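Local atomic coordinates of thiol-activated cytolysin (Desulfobulbus propionicus, PDB entry 6NAL), a protein that probably acts as a pore-forming toxin of the cholesterol-dependent cytolysin family, assembling on membranes and perforating them. Residues Gly26-Asn31 with Thr352-Ala357; Ser54-Phe59 with Gly348-Thr353; Ser426-Gly431 with Trp440-Tyr445. All coordinates share one frame; numbering follows the deposited sequence.

Interaction 1. Residues Gly26-Asn31 with Thr352-Ala357; sequences GTSISN and TTEYVA
Two peptide N-H groups of an irregular segment, Gly26-Asn31, find their acceptors on side chains of strand 349-372. Thr353 holds OG1 anti to its backbone N (chi1 -173°), and Thr27 N donates to this OG1 at 3.1 Å along a rather bent path. The next bond runs the other way. Glu354 N donates to Thr27 O at 3.1 Å, from above the carbonyl plane. The CG of Glu354 is anti to its carbonyl carbon and the chain is extended beyond it, so the carboxylate runs past Ile29 in the opposite direction to the isoleucine side chain. There Ile29 N donates to Glu354 OE1 at 2.9 Å and 165°, the straightest bond of the contact, meeting this oxygen almost end-on. Lys52 adds only a weak, long ion pair to OE1. Water 1 accepts from Gly26 N at 2.8 Å and donates to Thr352 O, which also receives a CA-H...O contact from Gly26 CA at 3.3 Å. The Gly26 backbone lies close against the strand, with Gly26 CA 4.1 Å from Thr353 CA. Apolar contact is slight: Ile29 CG1 lies by Glu354 CB, and CG2 faces Val356 CG2. Thr27 OG1 turns to Asp155 and Asn157. The segment thus follows one edge of strand 349-372, while strand 44-59 pairs with the other and helix 156-163 packs against Thr353 and Tyr355.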
loop_
_atom_site.group_PDB
_atom_site.type_symbol
_atom_site.label_atom_id
_atom_site.label_comp_id
_atom_site.label_asym_id
_atom_site.label_seq_id
_atom_site.Cartn_x
_atom_site.Cartn_y
_atom_site.Cartn_z
ATOM N N GLY A 26 20.917 -15.036 -11.160
ATOM C CA GLY A 26 20.538 -13.700 -10.799
ATOM C C GLY A 26 21.062 -13.353 -9.429
ATOM O O GLY A 26 21.649 -14.168 -8.730
ATOM N N THR A 27 20.874 -12.088 -9.091
ATOM C CA THR A 27 21.113 -11.614 -7.749
ATOM C C THR A 27 20.268 -12.372 -6.737
ATOM O O THR A 27 19.094 -12.682 -6.957
ATOM C CB THR A 27 20.783 -10.128 -7.699
ATOM O OG1 THR A 27 21.381 -9.497 -8.836
ATOM C CG2 THR A 27 21.269 -9.470 -6.425
ATOM N N SER A 28 20.866 -12.665 -5.610
ATOM C CA SER A 28 20.093 -13.056 -4.455
ATOM C C SER A 28 20.270 -12.019 -3.351
ATOM O O SER A 28 21.347 -11.463 -3.157
ATOM C CB SER A 28 20.496 -14.430 -3.963
ATOM O OG SER A 28 20.263 -14.488 -2.561
ATOM N N ILE A 29 19.182 -11.725 -2.674
ATOM C CA ILE A 29 19.181 -10.918 -1.464
ATOM C C ILE A 29 18.777 -11.863 -0.339
ATOM O O ILE A 29 17.839 -12.648 -0.497
ATOM C CB ILE A 29 18.212 -9.727 -1.593
ATOM C CG1 ILE A 29 18.312 -9.102 -2.991
ATOM C CG2 ILE A 29 18.501 -8.721 -0.492
ATOM C CD1 ILE A 29 19.512 -8.233 -3.171
ATOM N N SER A 30 19.484 -11.847 0.760
ATOM C CA SER A 30 19.201 -12.875 1.781
ATOM C C SER A 30 19.133 -12.238 3.166
ATOM O O SER A 30 20.077 -12.308 3.955
ATOM C CB SER A 30 20.249 -13.986 1.721
ATOM O OG SER A 30 21.537 -13.479 2.039
ATOM N N ASN A 31 17.993 -11.631 3.467
ATOM C CA ASN A 31 17.893 -10.715 4.597
ATOM C C ASN A 31 16.478 -10.153 4.629
ATOM O O ASN A 31 15.960 -9.739 3.595
ATOM C CB ASN A 31 18.929 -9.591 4.475
ATOM C CG ASN A 31 18.991 -9.006 3.073
ATOM O OD1 ASN A 31 17.996 -8.461 2.580
ATOM N ND2 ASN A 31 20.161 -9.117 2.420
ATOM N N THR A 352 15.788 -15.832 -13.368
ATOM C CA THR A 352 15.205 -15.219 -12.177
ATOM C C THR A 352 16.252 -14.337 -11.527
ATOM O O THR A 352 17.438 -14.679 -11.535
ATOM C CB THR A 352 14.754 -16.246 -11.133
ATOM O OG1 THR A 352 13.597 -16.944 -11.601
ATOM C CG2 THR A 352 14.452 -15.564 -9.777
ATOM N N THR A 353 15.822 -13.226 -10.937
ATOM C CA THR A 353 16.745 -12.349 -10.225
ATOM C C THR A 353 15.944 -11.577 -9.168
ATOM O O THR A 353 14.797 -11.211 -9.407
ATOM C CB THR A 353 17.450 -11.410 -11.210
ATOM O OG1 THR A 353 18.475 -10.658 -10.532
ATOM C CG2 THR A 353 16.418 -10.474 -11.845
ATOM N N GLU A 354 16.542 -11.353 -8.005
ATOM C CA GLU A 354 15.886 -10.662 -6.915
ATOM C C GLU A 354 16.376 -9.227 -6.854
ATOM O O GLU A 354 17.453 -8.890 -7.340
ATOM C CB GLU A 354 16.124 -11.367 -5.586
ATOM C CG GLU A 354 15.664 -12.818 -5.631
ATOM C CD GLU A 354 16.021 -13.621 -4.388
ATOM O OE1 GLU A 354 16.895 -13.157 -3.621
ATOM O OE2 GLU A 354 15.429 -14.716 -4.190
ATOM N N TYR A 355 15.530 -8.376 -6.301
ATOM C CA TYR A 355 15.836 -6.971 -6.170
ATOM C C TYR A 355 15.020 -6.411 -5.014
ATOM O O TYR A 355 14.059 -7.026 -4.544
ATOM C CB TYR A 355 15.578 -6.219 -7.470
ATOM C CG TYR A 355 14.170 -6.245 -7.988
ATOM C CD1 TYR A 355 13.716 -7.274 -8.784
ATOM C CD2 TYR A 355 13.328 -5.181 -7.759
ATOM C CE1 TYR A 355 12.412 -7.258 -9.311
ATOM C CE2 TYR A 355 12.052 -5.145 -8.270
ATOM C CZ TYR A 355 11.594 -6.198 -9.038
ATOM O OH TYR A 355 10.309 -6.165 -9.518
ATOM N N VAL A 356 15.432 -5.234 -4.561
ATOM C CA VAL A 356 14.738 -4.479 -3.525
ATOM C C VAL A 356 13.959 -3.331 -4.166
ATOM O O VAL A 356 14.551 -2.360 -4.645
ATOM C CB VAL A 356 15.722 -3.930 -2.491
ATOM C CG1 VAL A 356 14.964 -3.216 -1.418
ATOM C CG2 VAL A 356 16.541 -5.044 -1.906
ATOM N N ALA A 357 12.631 -3.412 -4.183
ATOM C CA ALA A 357 11.822 -2.311 -4.712
ATOM C C ALA A 357 11.618 -1.333 -3.566
ATOM O O ALA A 357 11.210 -1.752 -2.473
ATOM C CB ALA A 357 10.461 -2.777 -5.242
HETATM O O HOH W 1 19.103 -16.904 -10.132
#

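Interaction 2. Residues Ser54-Phe59 with Gly348-Thr353; sequences SYEADF and GVHGTT
This is an antiparallel beta ladder between strands 44-59 and 349-372, neighbours in a mixed sheet. Its tight part is the backbone. Tyr55 and Thr353 form a hydrogen-bonded pair, with Tyr55 N to Thr353 O at 2.8 Å. Ala57 and Gly351 form the next, with Gly351 N to Ala57 O at 2.9 Å. The face bearing Tyr55, Ala57 and Phe59 is the buried one. Phe59 CB touches Val349 CG2 at 4.1 Å, and this methyl sits at the edge of the phenyl ring. Helix 156-163 covers that face through Met160 and Leu161, and Leu84 packs on both Phe59 and Val349. The face with Glu56 and Thr352, with Asp58 and His350 at the exposed end, is looser and partly open to solvent. Glu56 CG, anti to the backbone N (chi1 -156°), lies 3.3 Å from His350 NE2; the bend at chi2 then sets the carboxylate, whose plane is 76° from the imidazole. Water 2 bridges Glu56 OE1 and His350 NE2. The backbone of Ser54, Tyr55 and Glu56 pairs in parallel with a strand of the second subunit. His350 ND1 donates to the anti lone pair of Asp58 OD1 at 2.9 Å, with the oxygen close to the ring plane.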
loop_
_atom_site.group_PDB
_atom_site.type_symbol
_atom_site.label_atom_id
_atom_site.label_comp_id
_atom_site.label_asym_id
_atom_site.label_seq_id
_atom_site.Cartn_x
_atom_site.Cartn_y
_atom_site.Cartn_z
ATOM N N SER A 54 11.374 -10.717 -6.777
ATOM C CA SER A 54 12.103 -11.394 -7.825
ATOM C C SER A 54 11.336 -11.256 -9.140
ATOM O O SER A 54 10.120 -11.083 -9.177
ATOM C CB SER A 54 12.362 -12.838 -7.452
ATOM O OG SER A 54 11.293 -13.679 -7.760
ATOM N N TYR A 55 12.079 -11.208 -10.217
ATOM C CA TYR A 55 11.517 -11.050 -11.537
ATOM C C TYR A 55 11.924 -12.293 -12.301
ATOM O O TYR A 55 13.085 -12.692 -12.241
ATOM C CB TYR A 55 12.028 -9.793 -12.223
ATOM C CG TYR A 55 11.425 -9.625 -13.600
ATOM C CD1 TYR A 55 10.117 -9.186 -13.765
ATOM C CD2 TYR A 55 12.161 -9.919 -14.726
ATOM C CE1 TYR A 55 9.547 -9.050 -15.015
ATOM C CE2 TYR A 55 11.596 -9.788 -16.039
ATOM C CZ TYR A 55 10.301 -9.359 -16.158
ATOM O OH TYR A 55 9.714 -9.204 -17.372
ATOM N N GLU A 56 10.982 -12.871 -13.027
ATOM C CA GLU A 56 11.132 -14.116 -13.749
ATOM C C GLU A 56 10.750 -13.826 -15.183
ATOM O O GLU A 56 9.653 -13.294 -15.409
ATOM C CB GLU A 56 10.179 -15.134 -13.185
ATOM C CG GLU A 56 10.487 -16.558 -13.362
ATOM C CD GLU A 56 10.190 -17.361 -12.085
ATOM O OE1 GLU A 56 10.021 -18.595 -12.227
ATOM O OE2 GLU A 56 10.168 -16.792 -10.946
ATOM N N ALA A 57 11.600 -14.244 -16.132
ATOM C CA ALA A 57 11.305 -14.089 -17.553
ATOM C C ALA A 57 12.239 -14.928 -18.424
ATOM O O ALA A 57 13.339 -15.301 -18.013
ATOM C CB ALA A 57 11.407 -12.623 -17.976
ATOM N N ASP A 58 11.788 -15.214 -19.635
ATOM C CA ASP A 58 12.668 -15.835 -20.630
ATOM C C ASP A 58 13.860 -14.936 -20.930
ATOM O O ASP A 58 13.696 -13.756 -21.223
ATOM C CB ASP A 58 11.880 -16.105 -21.899
ATOM C CG ASP A 58 10.846 -17.186 -21.713
ATOM O OD1 ASP A 58 10.968 -18.021 -20.755
ATOM O OD2 ASP A 58 9.897 -17.184 -22.533
ATOM N N PHE A 59 15.073 -15.480 -20.824
ATOM C CA PHE A 59 16.285 -14.693 -21.031
ATOM C C PHE A 59 16.607 -14.673 -22.521
ATOM O O PHE A 59 16.880 -15.727 -23.129
ATOM C CB PHE A 59 17.453 -15.257 -20.226
ATOM C CG PHE A 59 18.702 -14.408 -20.253
ATOM C CD1 PHE A 59 18.642 -13.022 -20.182
ATOM C CD2 PHE A 59 19.955 -15.013 -20.338
ATOM C CE1 PHE A 59 19.818 -12.239 -20.206
ATOM C CE2 PHE A 59 21.131 -14.254 -20.355
ATOM C CZ PHE A 59 21.064 -12.864 -20.279
ATOM N N GLY A 348 17.071 -21.975 -25.164
ATOM C CA GLY A 348 16.560 -20.810 -24.462
ATOM C C GLY A 348 16.413 -21.138 -22.992
ATOM O O GLY A 348 15.970 -22.227 -22.627
ATOM N N VAL A 349 16.834 -20.213 -22.140
ATOM C CA VAL A 349 16.657 -20.409 -20.711
ATOM C C VAL A 349 15.691 -19.382 -20.129
ATOM O O VAL A 349 15.412 -18.336 -20.725
ATOM C CB VAL A 349 17.990 -20.369 -19.943
ATOM C CG1 VAL A 349 18.780 -21.632 -20.251
ATOM C CG2 VAL A 349 18.795 -19.163 -20.290
ATOM N N HIS A 350 15.140 -19.752 -18.965
ATOM C CA HIS A 350 14.424 -18.914 -18.014
ATOM C C HIS A 350 15.428 -18.277 -17.076
ATOM O O HIS A 350 16.435 -18.892 -16.716
ATOM C CB HIS A 350 13.466 -19.783 -17.186
ATOM C CG HIS A 350 12.122 -19.179 -16.940
ATOM N ND1 HIS A 350 11.268 -18.806 -17.965
ATOM C CD2 HIS A 350 11.461 -18.919 -15.781
ATOM C CE1 HIS A 350 10.152 -18.317 -17.444
ATOM N NE2 HIS A 350 10.243 -18.378 -16.123
ATOM N N GLY A 351 15.159 -17.051 -16.674
ATOM C CA GLY A 351 15.984 -16.388 -15.692
ATOM C C GLY A 351 15.158 -15.869 -14.536
ATOM O O GLY A 351 13.998 -15.490 -14.697
ATOM N N THR A 352 15.788 -15.832 -13.368
ATOM C CA THR A 352 15.205 -15.219 -12.177
ATOM C C THR A 352 16.252 -14.337 -11.527
ATOM O O THR A 352 17.438 -14.679 -11.535
ATOM C CB THR A 352 14.754 -16.246 -11.133
ATOM O OG1 THR A 352 13.597 -16.944 -11.601
ATOM C CG2 THR A 352 14.452 -15.564 -9.777
ATOM N N THR A 353 15.822 -13.226 -10.937
ATOM C CA THR A 353 16.745 -12.349 -10.225
ATOM C C THR A 353 15.944 -11.577 -9.168
ATOM O O THR A 353 14.797 -11.211 -9.407
ATOM C CB THR A 353 17.450 -11.410 -11.210
ATOM O OG1 THR A 353 18.475 -10.658 -10.532
ATOM C CG2 THR A 353 16.418 -10.474 -11.845
HETATM O O HOH W 2 7.902 -18.981 -14.673
#

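Interaction 3. Residues Ser426-Gly431 with Trp440-Tyr445; sequences SIKTEG and WRTSGY
Lys428 leaves its strand with CG anti to the backbone N (chi1 -170°), and a bend at chi3 (-89°) turns its tail over the ring of Tyr445. Tyr445 also has CG anti to N. The two residues form a non-hydrogen-bonded antiparallel pair with side chains on one face. Lys428 CE sits over the ring centre, 3.8 Å from the centroid, in a CH-pi contact. Lys428 NZ lies over the same face, 5.0 Å from that centroid, a longer cation-pi contact. Lys428 NZ hydrogen-bonds to the backbone O of Phe146 of the second subunit, and Tyr445 OH to the backbone N of Tyr148 of that subunit. Thr429, on the opposite face, and Ser443, at the bulge, both place OG1 or OG between N and the carbonyl carbon. These crowded positions bring the two hydroxyls together, Thr429 OG1 to Ser443 OG at 2.7 Å.

Ser443 marks a beta bulge. The register shifts by one between Thr429, paired with Gly444, and Glu430, paired with Thr442. Thr429 N bonds to Gly444 O at 3.0 Å, but Thr429 O takes Ser443 N at 2.9 Å. Regular pairing resumes at Gly431, whose N reaches Arg441 O at 2.8 Å and whose O accepts from Arg441 N. Trp440 CE3 then approaches Gly431 C to 3.5 Å. Glu430 lies beside Thr442, and its carboxylate is held by a salt bridge to Arg379. The pair is a beta hairpin of the C-terminal beta-sandwich domain. Strand 422-432 is flanked by 378-389 on its other edge, while strands 454-462 and 465-471 pack through Ile459 and Phe468 against Thr429 and Ser443.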
loop_
_atom_site.group_PDB
_atom_site.type_symbol
_atom_site.label_atom_id
_atom_site.label_comp_id
_atom_site.label_asym_id
_atom_site.label_seq_id
_atom_site.Cartn_x
_atom_site.Cartn_y
_atom_site.Cartn_z
ATOM N N SER A 426 -10.780 14.953 13.404
ATOM C CA SER A 426 -12.135 15.109 13.905
ATOM C C SER A 426 -12.321 16.535 14.401
ATOM O O SER A 426 -11.429 17.102 15.046
ATOM C CB SER A 426 -12.414 14.086 14.994
ATOM O OG SER A 426 -13.373 14.540 15.931
ATOM N N ILE A 427 -13.478 17.115 14.060
ATOM C CA ILE A 427 -13.788 18.510 14.363
ATOM C C ILE A 427 -15.201 18.577 14.868
ATOM O O ILE A 427 -16.104 18.088 14.195
ATOM C CB ILE A 427 -13.660 19.436 13.144
ATOM C CG1 ILE A 427 -12.257 19.378 12.587
ATOM C CG2 ILE A 427 -13.978 20.888 13.533
ATOM C CD1 ILE A 427 -12.138 20.149 11.241
ATOM N N LYS A 428 -15.409 19.232 16.016
ATOM C CA LYS A 428 -16.730 19.420 16.600
ATOM C C LYS A 428 -16.882 20.874 17.017
ATOM O O LYS A 428 -15.975 21.443 17.612
ATOM C CB LYS A 428 -16.958 18.525 17.842
ATOM C CG LYS A 428 -18.379 18.501 18.358
ATOM C CD LYS A 428 -18.443 18.236 19.834
ATOM C CE LYS A 428 -18.508 16.739 20.143
ATOM N NZ LYS A 428 -18.530 16.500 21.622
ATOM N N THR A 429 -18.040 21.462 16.735
ATOM C CA THR A 429 -18.340 22.827 17.147
ATOM C C THR A 429 -19.627 22.868 17.970
ATOM O O THR A 429 -20.639 22.277 17.576
ATOM C CB THR A 429 -18.489 23.757 15.937
ATOM O OG1 THR A 429 -19.524 23.278 15.051
ATOM C CG2 THR A 429 -17.221 23.818 15.166
ATOM N N GLU A 430 -19.604 23.596 19.091
ATOM C CA GLU A 430 -20.799 23.763 19.899
ATOM C C GLU A 430 -21.038 25.240 20.186
ATOM O O GLU A 430 -20.107 26.032 20.324
ATOM C CB GLU A 430 -20.687 22.987 21.189
ATOM C CG GLU A 430 -20.536 21.508 21.000
ATOM C CD GLU A 430 -20.034 20.829 22.265
ATOM O OE1 GLU A 430 -18.851 21.030 22.617
ATOM O OE2 GLU A 430 -20.816 20.104 22.912
ATOM N N GLY A 431 -22.304 25.609 20.253
ATOM C CA GLY A 431 -22.656 26.973 20.546
ATOM C C GLY A 431 -23.557 26.968 21.745
ATOM O O GLY A 431 -24.480 26.155 21.804
ATOM N N TRP A 440 -25.791 23.574 25.415
ATOM C CA TRP A 440 -24.798 23.507 24.348
ATOM C C TRP A 440 -25.480 22.799 23.212
ATOM O O TRP A 440 -26.066 21.740 23.423
ATOM C CB TRP A 440 -23.511 22.753 24.729
ATOM C CG TRP A 440 -22.593 23.554 25.673
ATOM C CD1 TRP A 440 -22.416 23.328 27.002
ATOM C CD2 TRP A 440 -21.767 24.703 25.355
ATOM N NE1 TRP A 440 -21.534 24.249 27.535
ATOM C CE2 TRP A 440 -21.132 25.107 26.558
ATOM C CE3 TRP A 440 -21.530 25.443 24.196
ATOM C CZ2 TRP A 440 -20.250 26.178 26.627
ATOM C CZ3 TRP A 440 -20.630 26.528 24.263
ATOM C CH2 TRP A 440 -20.009 26.879 25.479
ATOM N N ARG A 441 -25.446 23.403 22.036
ATOM C CA ARG A 441 -25.999 22.811 20.837
ATOM C C ARG A 441 -24.826 22.502 19.932
ATOM O O ARG A 441 -23.909 23.311 19.798
ATOM C CB ARG A 441 -26.988 23.757 20.160
ATOM C CG ARG A 441 -28.006 23.036 19.299
ATOM C CD ARG A 441 -29.277 22.581 20.066
ATOM N NE ARG A 441 -30.225 23.667 20.355
ATOM C CZ ARG A 441 -30.946 24.313 19.435
ATOM N NH1 ARG A 441 -30.843 23.989 18.157
ATOM N NH2 ARG A 441 -31.776 25.290 19.777
ATOM N N THR A 442 -24.832 21.331 19.330
ATOM C CA THR A 442 -23.748 20.949 18.445
ATOM C C THR A 442 -24.112 21.363 17.035
ATOM O O THR A 442 -25.081 20.853 16.483
ATOM C CB THR A 442 -23.485 19.447 18.502
ATOM O OG1 THR A 442 -23.043 19.098 19.822
ATOM C CG2 THR A 442 -22.413 19.068 17.472
ATOM N N SER A 443 -23.335 22.259 16.442
ATOM C CA SER A 443 -23.620 22.665 15.069
ATOM C C SER A 443 -22.869 21.840 14.040
ATOM O O SER A 443 -23.143 21.964 12.840
ATOM C CB SER A 443 -23.286 24.144 14.877
ATOM O OG SER A 443 -21.945 24.416 15.253
ATOM N N GLY A 444 -21.948 20.989 14.467
ATOM C CA GLY A 444 -21.176 20.201 13.539
ATOM C C GLY A 444 -20.334 19.177 14.249
ATOM O O GLY A 444 -19.772 19.474 15.287
ATOM N N TYR A 445 -20.240 17.976 13.708
ATOM C CA TYR A 445 -19.465 16.877 14.299
ATOM C C TYR A 445 -19.033 16.004 13.118
ATOM O O TYR A 445 -19.779 15.125 12.679
ATOM C CB TYR A 445 -20.251 16.058 15.302
ATOM C CG TYR A 445 -19.441 15.174 16.214
ATOM C CD1 TYR A 445 -18.043 15.132 16.159
ATOM C CD2 TYR A 445 -20.086 14.415 17.190
ATOM C CE1 TYR A 445 -17.321 14.337 17.061
ATOM C CE2 TYR A 445 -19.386 13.634 18.069
ATOM C CZ TYR A 445 -18.014 13.600 18.003
ATOM O OH TYR A 445 -17.382 12.793 18.901
#

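In the fold
Interactions 1 and 2 are neighbours, with centres 12 Å apart, and share Thr352 and Thr353 on strand 349-372. Glu354 CG of interaction 1 packs on Ser54 CB of interaction 2 at 3.8 Å. Tyr355 CE1 likewise packs on Tyr55 CB at 3.9 Å. A bound imidazole, probably from the crystallisation liquor, lies about 3 Å from the Tyr355 side chain. Interaction 3 stands apart in the beta-sandwich domain. Its centre is 54 Å from that of interaction 1 and 60 Å from that of interaction 2, and the nearest atoms are about 32 and 39 Å away. All three contacts touch the second subunit.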